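PDB 2VOA: exodeoxyribonuclease III from Archaeoglobus fulgidus, which acts as an AP endonuclease, cutting DNA at abasic sites, and probably uses two magnesium or manganese ions per subunit. Local coordinates for residues A141-D146 with K178-G183; R174-I179 with G217-A222; G207-G212 with P239-K244. The protein carries 1 engineered substitution. All blocks are in the same frame, centred on the assembly; numbering follows the deposited sequence.

Contact 1. Residues A141-D146 with K178-G183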
loop_
_atom_site.group_PDB
_atom_site.type_symbol
_atom_site.label_atom_id
_atom_site.label_comp_id
_atom_site.label_asym_id
_atom_site.label_seq_id
_atom_site.Cartn_x
_atom_site.Cartn_y
_atom_site.Cartn_z
ATOM N N ALA A 141 -9.694 -8.450 36.806
ATOM C CA ALA A 141 -9.385 -7.316 35.954
ATOM C C ALA A 141 -8.104 -7.590 35.183
ATOM O O ALA A 141 -7.215 -8.305 35.672
ATOM C CB ALA A 141 -9.246 -6.025 36.766
ATOM N N VAL A 142 -8.047 -7.043 33.976
ATOM C CA VAL A 142 -6.850 -7.120 33.129
ATOM C C VAL A 142 -6.503 -5.712 32.669
ATOM O O VAL A 142 -7.365 -4.990 32.152
ATOM C CB VAL A 142 -7.034 -8.090 31.900
ATOM C CG1 VAL A 142 -7.524 -9.453 32.326
ATOM C CG2 VAL A 142 -7.955 -7.517 30.811
ATOM N N TRP A 143 -5.242 -5.330 32.869
ATOM C CA TRP A 143 -4.694 -4.111 32.308
ATOM C C TRP A 143 -3.774 -4.641 31.229
ATOM O O TRP A 143 -2.858 -5.435 31.504
ATOM C CB TRP A 143 -3.983 -3.302 33.391
ATOM C CG TRP A 143 -3.014 -2.289 32.901
ATOM C CD1 TRP A 143 -3.122 -1.472 31.792
ATOM C CD2 TRP A 143 -1.772 -1.955 33.529
ATOM N NE1 TRP A 143 -1.994 -0.659 31.700
ATOM C CE2 TRP A 143 -1.148 -0.963 32.733
ATOM C CE3 TRP A 143 -1.104 -2.433 34.667
ATOM C CZ2 TRP A 143 0.119 -0.423 33.051
ATOM C CZ3 TRP A 143 0.170 -1.910 34.976
ATOM C CH2 TRP A 143 0.756 -0.906 34.162
ATOM N N CYS A 144 -4.125 -4.276 29.988
ATOM C CA CYS A 144 -3.433 -4.664 28.737
ATOM C C CYS A 144 -2.821 -3.457 28.059
ATOM O O CYS A 144 -3.229 -2.316 28.317
ATOM C CB CYS A 144 -4.424 -5.246 27.731
ATOM S SG CYS A 144 -5.096 -6.869 28.100
ATOM N N GLY A 145 -1.864 -3.696 27.163
ATOM C CA GLY A 145 -1.524 -2.662 26.217
ATOM C C GLY A 145 -0.096 -2.655 25.771
ATOM O O GLY A 145 0.668 -3.589 26.039
ATOM N N ASP A 146 0.223 -1.595 25.039
ATOM C CA ASP A 146 1.575 -1.344 24.651
ATOM C C ASP A 146 2.068 -0.335 25.662
ATOM O O ASP A 146 1.690 0.839 25.620
ATOM C CB ASP A 146 1.641 -0.790 23.234
ATOM C CG ASP A 146 3.067 -0.553 22.762
ATOM O OD1 ASP A 146 4.038 -0.639 23.567
ATOM O OD2 ASP A 146 3.213 -0.241 21.553
ATOM N N LYS A 178 6.219 0.270 39.779
ATOM C CA LYS A 178 5.413 0.796 40.877
ATOM C C LYS A 178 3.934 0.422 40.718
ATOM O O LYS A 178 3.250 0.090 41.700
ATOM C CB LYS A 178 5.588 2.319 40.943
ATOM C CG LYS A 178 4.807 3.007 42.045
ATOM C CD LYS A 178 4.961 4.523 41.952
ATOM C CE LYS A 178 4.001 5.231 42.890
ATOM N NZ LYS A 178 4.349 6.649 43.143
ATOM N N ILE A 179 3.452 0.446 39.478
ATOM C CA ILE A 179 2.068 0.056 39.184
ATOM C C ILE A 179 1.892 -1.449 39.363
ATOM O O ILE A 179 0.920 -1.887 39.969
ATOM C CB ILE A 179 1.630 0.448 37.762
ATOM C CG1 ILE A 179 1.972 1.936 37.461
ATOM C CG2 ILE A 179 0.123 0.209 37.599
ATOM C CD1 ILE A 179 1.693 2.397 35.975
ATOM N N LEU A 180 2.823 -2.245 38.849
ATOM C CA LEU A 180 2.740 -3.707 39.043
ATOM C C LEU A 180 2.595 -4.085 40.523
ATOM O O LEU A 180 1.896 -5.038 40.872
ATOM C CB LEU A 180 3.989 -4.399 38.476
ATOM C CG LEU A 180 4.204 -4.319 36.959
ATOM C CD1 LEU A 180 5.261 -5.354 36.519
ATOM C CD2 LEU A 180 2.931 -4.499 36.198
ATOM N N GLU A 181 3.278 -3.330 41.386
ATOM C CA GLU A 181 3.297 -3.610 42.822
ATOM C C GLU A 181 1.920 -3.467 43.481
ATOM O O GLU A 181 1.721 -3.901 44.624
ATOM C CB GLU A 181 4.303 -2.699 43.528
ATOM C CG GLU A 181 5.750 -3.116 43.376
ATOM C CD GLU A 181 6.719 -2.079 43.979
ATOM O OE1 GLU A 181 6.264 -1.107 44.638
ATOM O OE2 GLU A 181 7.945 -2.235 43.783
ATOM N N LEU A 182 0.986 -2.833 42.778
ATOM C CA LEU A 182 -0.400 -2.727 43.251
ATOM C C LEU A 182 -1.066 -4.106 43.328
ATOM O O LEU A 182 -2.048 -4.301 44.073
ATOM C CB LEU A 182 -1.223 -1.817 42.339
ATOM C CG LEU A 182 -0.972 -0.312 42.415
ATOM C CD1 LEU A 182 -1.828 0.387 41.362
ATOM C CD2 LEU A 182 -1.294 0.235 43.797
ATOM N N GLY A 183 -0.533 -5.039 42.545
ATOM C CA GLY A 183 -1.009 -6.422 42.559
ATOM C C GLY A 183 -1.355 -6.911 41.178
ATOM O O GLY A 183 -2.267 -7.743 41.005
#
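The indole of W143 turns the outer corner of its six-membered ring, CZ3 and CH2, to the helix, where I179 and L180 meet it obliquely. I179 supplies the closer approach: its CG2 branch lies 3.4 Å from W143 CZ3, a tight approach for two apolar carbons. The longer branch of the same isoleucine follows round the ring, with I179 CD1 at 3.9 Å from W143 CH2. L180 adds one methyl, its CD2 standing 4.0 Å from W143 CZ3. The axes of the W143 and I179 side chains run at about a right angle, so the isoleucine lies across the end of the indole rather than alongside it. That reach comes from the first torsion of W143: with CG anti to the backbone N (chi1 161°), the bicycle is carried from the strand out to the helix. At the other end of the ring NE1 hydrogen-bonds to T104 OG1, which fixes the rotation of the indole, and the ring of F184 packs against it edge-to-face. L127 of helix 115-134 touches both W143 and I179, so a second helix helps enclose the pair. Cutting W143 back to alanine is likely to open a gap between strand and helix, leaving I179 CG2 without its support and T104 OG1 without the indole N-H. The chain runs on through a corner at G145 to D146, a predicted metal ligand and proton donor/acceptor, and this filling between one sheet of the sandwich and the helices outside it is characteristic of the DNase I-like fold.

Contact 2. Residues R174-I179 with G217-A222. Engineered in segment 217-222: G217 (natural residue Val).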
loop_
_atom_site.group_PDB
_atom_site.type_symbol
_atom_site.label_atom_id
_atom_site.label_comp_id
_atom_site.label_asym_id
_atom_site.label_seq_id
_atom_site.Cartn_x
_atom_site.Cartn_y
_atom_site.Cartn_z
ATOM N N ARG A 174 11.130 1.967 36.707
ATOM C CA ARG A 174 10.712 2.104 38.108
ATOM C C ARG A 174 9.225 2.527 38.202
ATOM O O ARG A 174 8.471 2.009 39.036
ATOM C CB ARG A 174 11.608 3.122 38.836
ATOM C CG ARG A 174 11.140 3.409 40.266
ATOM C CD ARG A 174 11.992 4.420 41.005
ATOM N NE ARG A 174 11.578 4.443 42.411
ATOM C CZ ARG A 174 12.224 3.849 43.418
ATOM N NH1 ARG A 174 13.360 3.180 43.211
ATOM N NH2 ARG A 174 11.731 3.934 44.652
ATOM N N ALA A 175 8.811 3.472 37.356
ATOM C CA ALA A 175 7.439 3.981 37.383
ATOM C C ALA A 175 6.439 2.903 36.985
ATOM O O ALA A 175 5.360 2.790 37.552
ATOM C CB ALA A 175 7.292 5.217 36.500
ATOM N N TYR A 176 6.833 2.068 36.030
ATOM C CA TYR A 176 5.967 0.998 35.553
ATOM C C TYR A 176 5.868 -0.071 36.646
ATOM O O TYR A 176 4.767 -0.505 37.019
ATOM C CB TYR A 176 6.562 0.438 34.265
ATOM C CG TYR A 176 5.833 -0.734 33.683
ATOM C CD1 TYR A 176 4.572 -0.582 33.118
ATOM C CD2 TYR A 176 6.405 -2.009 33.700
ATOM C CE1 TYR A 176 3.896 -1.648 32.560
ATOM C CE2 TYR A 176 5.732 -3.112 33.120
ATOM C CZ TYR A 176 4.488 -2.923 32.563
ATOM O OH TYR A 176 3.812 -3.974 32.003
ATOM N N LYS A 177 7.011 -0.454 37.196
ATOM C CA LYS A 177 7.025 -1.476 38.261
ATOM C C LYS A 177 6.252 -1.037 39.503
ATOM O O LYS A 177 5.656 -1.871 40.178
ATOM C CB LYS A 177 8.441 -1.899 38.595
ATOM C CG LYS A 177 9.133 -2.610 37.422
ATOM C CD LYS A 177 10.625 -2.698 37.724
ATOM C CE LYS A 177 11.217 -3.930 37.134
ATOM N NZ LYS A 177 12.228 -4.539 38.084
ATOM N N LYS A 178 6.219 0.270 39.779
ATOM C CA LYS A 178 5.413 0.796 40.877
ATOM C C LYS A 178 3.934 0.422 40.718
ATOM O O LYS A 178 3.250 0.090 41.700
ATOM C CB LYS A 178 5.588 2.319 40.943
ATOM C CG LYS A 178 4.807 3.007 42.045
ATOM C CD LYS A 178 4.961 4.523 41.952
ATOM C CE LYS A 178 4.001 5.231 42.890
ATOM N NZ LYS A 178 4.349 6.649 43.143
ATOM N N ILE A 179 3.452 0.446 39.478
ATOM C CA ILE A 179 2.068 0.056 39.184
ATOM C C ILE A 179 1.892 -1.449 39.363
ATOM O O ILE A 179 0.920 -1.887 39.969
ATOM C CB ILE A 179 1.630 0.448 37.762
ATOM C CG1 ILE A 179 1.972 1.936 37.461
ATOM C CG2 ILE A 179 0.123 0.209 37.599
ATOM C CD1 ILE A 179 1.693 2.397 35.975
ATOM N N GLY A 217 7.719 -4.879 25.120
ATOM C CA GLY A 217 7.113 -3.727 25.814
ATOM C C GLY A 217 5.586 -3.785 25.915
ATOM O O GLY A 217 4.961 -2.859 26.466
ATOM N N ASP A 218 4.995 -4.845 25.371
ATOM C CA ASP A 218 3.546 -5.114 25.421
ATOM C C ASP A 218 3.283 -6.111 26.562
ATOM O O ASP A 218 4.091 -7.011 26.810
ATOM C CB ASP A 218 3.049 -5.702 24.092
ATOM C CG ASP A 218 3.342 -4.808 22.917
ATOM O OD1 ASP A 218 4.377 -5.015 22.235
ATOM O OD2 ASP A 218 2.527 -3.889 22.697
ATOM N N ALA A 219 2.149 -5.976 27.258
ATOM C CA ALA A 219 1.916 -6.836 28.426
ATOM C C ALA A 219 0.417 -7.074 28.647
ATOM O O ALA A 219 -0.426 -6.246 28.243
ATOM C CB ALA A 219 2.580 -6.261 29.707
ATOM N N ILE A 220 0.126 -8.214 29.277
ATOM C CA ILE A 220 -1.186 -8.487 29.834
ATOM C C ILE A 220 -0.991 -8.676 31.338
ATOM O O ILE A 220 -0.350 -9.635 31.771
ATOM C CB ILE A 220 -1.820 -9.755 29.222
ATOM C CG1 ILE A 220 -2.083 -9.534 27.715
ATOM C CG2 ILE A 220 -3.121 -10.126 29.981
ATOM C CD1 ILE A 220 -2.416 -10.833 26.954
ATOM N N LEU A 221 -1.535 -7.741 32.123
ATOM C CA LEU A 221 -1.369 -7.764 33.573
ATOM C C LEU A 221 -2.698 -8.130 34.193
ATOM O O LEU A 221 -3.702 -7.489 33.904
ATOM C CB LEU A 221 -0.913 -6.398 34.090
ATOM C CG LEU A 221 0.447 -5.803 33.680
ATOM C CD1 LEU A 221 1.524 -6.858 33.549
ATOM C CD2 LEU A 221 0.359 -5.058 32.416
ATOM N N ALA A 222 -2.711 -9.178 35.010
ATOM C CA ALA A 222 -3.976 -9.652 35.575
ATOM C C ALA A 222 -3.971 -9.512 37.099
ATOM O O ALA A 222 -2.919 -9.648 37.756
ATOM C CB ALA A 222 -4.204 -11.116 35.171
#
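Y176 reaches across from the helix to set its hydroxyl against two strand side chains, A219 and L221, which both lie on the same side of the oxygen. The OH oxygen is 3.5 Å from A219 CB and 3.6 Å from L221 CD2, and the other leucine methyl, L221 CD1, stands a little further from it at 4.0 Å. These are van der Waals approaches: the phenol oxygen set against methyl groups, with no polar bond across the pair. Since Y176 CG lies anti to the backbone N (chi1 176°), the ring is thrown straight out from the helix, and the tyrosine and L221 come at each other from opposite directions. L221 holds CG anti to its own carbonyl carbon (chi1 -64°), which brings the isobutyl fork up to the phenol oxygen. Further along, M147 and V149 also touch the tyrosine, so the loop after strand 141-144 joins in enclosing it. In the DNase I-like sandwich two sheets pack together with helices outside, and strand 218-222 divides its residues accordingly. A219 and L221 face helix 170-180, while D218 and I220 point away from it, I220 resting on L251 and A253 of the other sheet. D218, a predicted catalytically important residue, hydrogen-bonds through OD1 to both T199 OG1 and H248 ND1; the latter belongs to the predicted active-site histidine. G217, engineered in place of the natural valine, leads into this strand and is hydrogen-bonded through its backbone to M147. The tyrosine side chain comes within about 8 Å of that of N148, a predicted metal ligand.

Contact 3. Residues G207-G212 with P239-K244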
loop_
_atom_site.group_PDB
_atom_site.type_symbol
_atom_site.label_atom_id
_atom_site.label_comp_id
_atom_site.label_asym_id
_atom_site.label_seq_id
_atom_site.Cartn_x
_atom_site.Cartn_y
_atom_site.Cartn_z
ATOM N N GLY A 207 16.787 -7.870 9.046
ATOM C CA GLY A 207 16.758 -9.223 9.610
ATOM C C GLY A 207 16.472 -9.289 11.108
ATOM O O GLY A 207 16.861 -10.239 11.771
ATOM N N ALA A 208 15.787 -8.280 11.644
ATOM C CA ALA A 208 15.506 -8.227 13.096
ATOM C C ALA A 208 15.033 -9.546 13.718
ATOM O O ALA A 208 15.517 -9.932 14.783
ATOM C CB ALA A 208 14.504 -7.129 13.405
ATOM N N ILE A 209 14.059 -10.206 13.083
ATOM C CA ILE A 209 13.445 -11.409 13.647
ATOM C C ILE A 209 14.492 -12.526 13.722
ATOM O O ILE A 209 14.736 -13.112 14.788
ATOM C CB ILE A 209 12.194 -11.861 12.834
ATOM C CG1 ILE A 209 11.099 -10.776 12.841
ATOM C CG2 ILE A 209 11.653 -13.206 13.349
ATOM C CD1 ILE A 209 9.951 -11.013 11.850
ATOM N N GLU A 210 15.124 -12.801 12.583
ATOM C CA GLU A 210 16.134 -13.841 12.514
ATOM C C GLU A 210 17.296 -13.671 13.483
ATOM O O GLU A 210 17.789 -14.664 14.014
ATOM C CB GLU A 210 16.613 -14.017 11.073
ATOM C CG GLU A 210 15.598 -14.766 10.239
ATOM C CD GLU A 210 15.569 -16.253 10.569
ATOM O OE1 GLU A 210 14.464 -16.836 10.630
ATOM O OE2 GLU A 210 16.657 -16.832 10.782
ATOM N N ARG A 211 17.746 -12.442 13.724
ATOM C CA ARG A 211 18.849 -12.258 14.678
ATOM C C ARG A 211 18.437 -11.898 16.102
ATOM O O ARG A 211 19.289 -11.546 16.930
ATOM C CB ARG A 211 19.913 -11.309 14.153
ATOM C CG ARG A 211 19.417 -10.047 13.548
ATOM C CD ARG A 211 20.279 -9.750 12.330
ATOM N NE ARG A 211 20.217 -8.338 11.972
ATOM C CZ ARG A 211 21.051 -7.399 12.422
ATOM N NH1 ARG A 211 22.039 -7.706 13.260
ATOM N NH2 ARG A 211 20.888 -6.137 12.033
ATOM N N GLY A 212 17.139 -11.998 16.362
ATOM C CA GLY A 212 16.570 -11.836 17.705
ATOM C C GLY A 212 16.696 -10.422 18.249
ATOM O O GLY A 212 16.883 -10.230 19.457
ATOM N N PRO A 239 1.483 -13.523 12.447
ATOM C CA PRO A 239 1.115 -12.241 11.810
ATOM C C PRO A 239 2.312 -11.310 11.533
ATOM O O PRO A 239 2.243 -10.493 10.604
ATOM C CB PRO A 239 0.139 -11.585 12.801
ATOM C CG PRO A 239 0.093 -12.446 14.025
ATOM C CD PRO A 239 0.848 -13.720 13.767
ATOM N N ARG A 240 3.390 -11.450 12.314
ATOM C CA ARG A 240 4.614 -10.646 12.111
ATOM C C ARG A 240 5.421 -11.043 10.854
ATOM O O ARG A 240 6.220 -10.264 10.328
ATOM C CB ARG A 240 5.492 -10.681 13.372
ATOM C CG ARG A 240 6.714 -9.736 13.331
ATOM C CD ARG A 240 6.283 -8.270 13.259
ATOM N NE ARG A 240 7.382 -7.283 13.203
ATOM C CZ ARG A 240 8.044 -6.959 12.086
ATOM N NH1 ARG A 240 7.797 -7.598 10.945
ATOM N NH2 ARG A 240 9.002 -6.045 12.111
ATOM N N LEU A 241 5.212 -12.276 10.409
ATOM C CA LEU A 241 5.849 -12.815 9.208
ATOM C C LEU A 241 4.976 -12.675 7.963
ATOM O O LEU A 241 5.440 -12.926 6.829
ATOM C CB LEU A 241 6.180 -14.294 9.433
ATOM C CG LEU A 241 7.042 -14.671 10.643
ATOM C CD1 LEU A 241 6.988 -16.175 10.873
ATOM C CD2 LEU A 241 8.479 -14.254 10.417
ATOM N N ALA A 242 3.715 -12.295 8.155
ATOM C CA ALA A 242 2.797 -12.163 7.026
ATOM C C ALA A 242 3.122 -10.920 6.195
ATOM O O ALA A 242 3.943 -10.079 6.613
ATOM C CB ALA A 242 1.359 -12.130 7.520
ATOM N N GLU A 243 2.480 -10.796 5.031
ATOM C CA GLU A 243 2.696 -9.634 4.158
ATOM C C GLU A 243 2.115 -8.373 4.792
ATOM O O GLU A 243 1.049 -8.426 5.412
ATOM C CB GLU A 243 2.128 -9.878 2.752
ATOM C CG GLU A 243 3.103 -10.625 1.865
ATOM C CD GLU A 243 4.358 -9.804 1.585
ATOM O OE1 GLU A 243 5.407 -10.076 2.223
ATOM O OE2 GLU A 243 4.283 -8.870 0.745
ATOM N N LYS A 244 2.847 -7.266 4.654
ATOM C CA LYS A 244 2.509 -5.972 5.268
ATOM C C LYS A 244 2.100 -6.132 6.740
ATOM O O LYS A 244 0.970 -5.825 7.140
ATOM C CB LYS A 244 1.465 -5.214 4.426
ATOM C CG LYS A 244 2.015 -4.706 3.089
ATOM C CD LYS A 244 0.908 -4.081 2.258
ATOM C CE LYS A 244 1.468 -3.266 1.105
ATOM N NZ LYS A 244 0.427 -2.314 0.588
#
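I209 gives up the largest area here, pushing its CD1 methyl between R240 and L241 where a loop of the DNase I-like fold meets the short helix 238-241, close to the bound nucleic acid. It opens a type I beta turn, I209 to G212, and the hydrogen bond that closes the turn, G212 N to I209 O, measures 3.1 Å. The methyl CD1 of I209 sits 3.8 Å from R240 CG and equally far, 3.8 Å, from L241 CD2, so one carbon serves both neighbours. The isoleucine slants over each of them. R240 turns back on itself at its second torsion (chi2 64°), and this bend brings the guanidinium round until I209 CD1 lies over one of its faces. The planar group is held from other directions as well: NE hydrogen-bonds to the carbonyl O of D247, a predicted metal ligand, and NH2 to that of Y201, whose side chain also touches I209. Two carbonyls thus fix the guanidinium's orientation and probably ease the burial of its charge, while P245 and L249 pack against the same arginine. L241 belongs to the short helix 238-241 and is largely exposed, its outer part leaning in to meet the isoleucine. Of the guanidinium nitrogens, NH1 is the one nearest the methyl, with R240 NH1 4.1 Å from I209 CD1.

Contacts 1 and 2 are neighbours, their centres 5 Å apart, sharing K178 and I179 on helix 170-180 and using adjacent antiparallel strands. Probable backbone hydrogen bonds tie those strands, W143 O to L221 N at 2.7 Å and G145 O to A219 N at 3.1 Å, and on the helix side W143 CH2 packs 3.6 Å from Y176 CE1. Where the strands approach the predicted active site, D146 of contact 1 lies against D218 of contact 2. Contact 3 stands apart, its centre 28 Å from that of contact 1 and 25 Å from that of contact 2, yet its nearest atom is only about 4 Å from the bound nucleic acid.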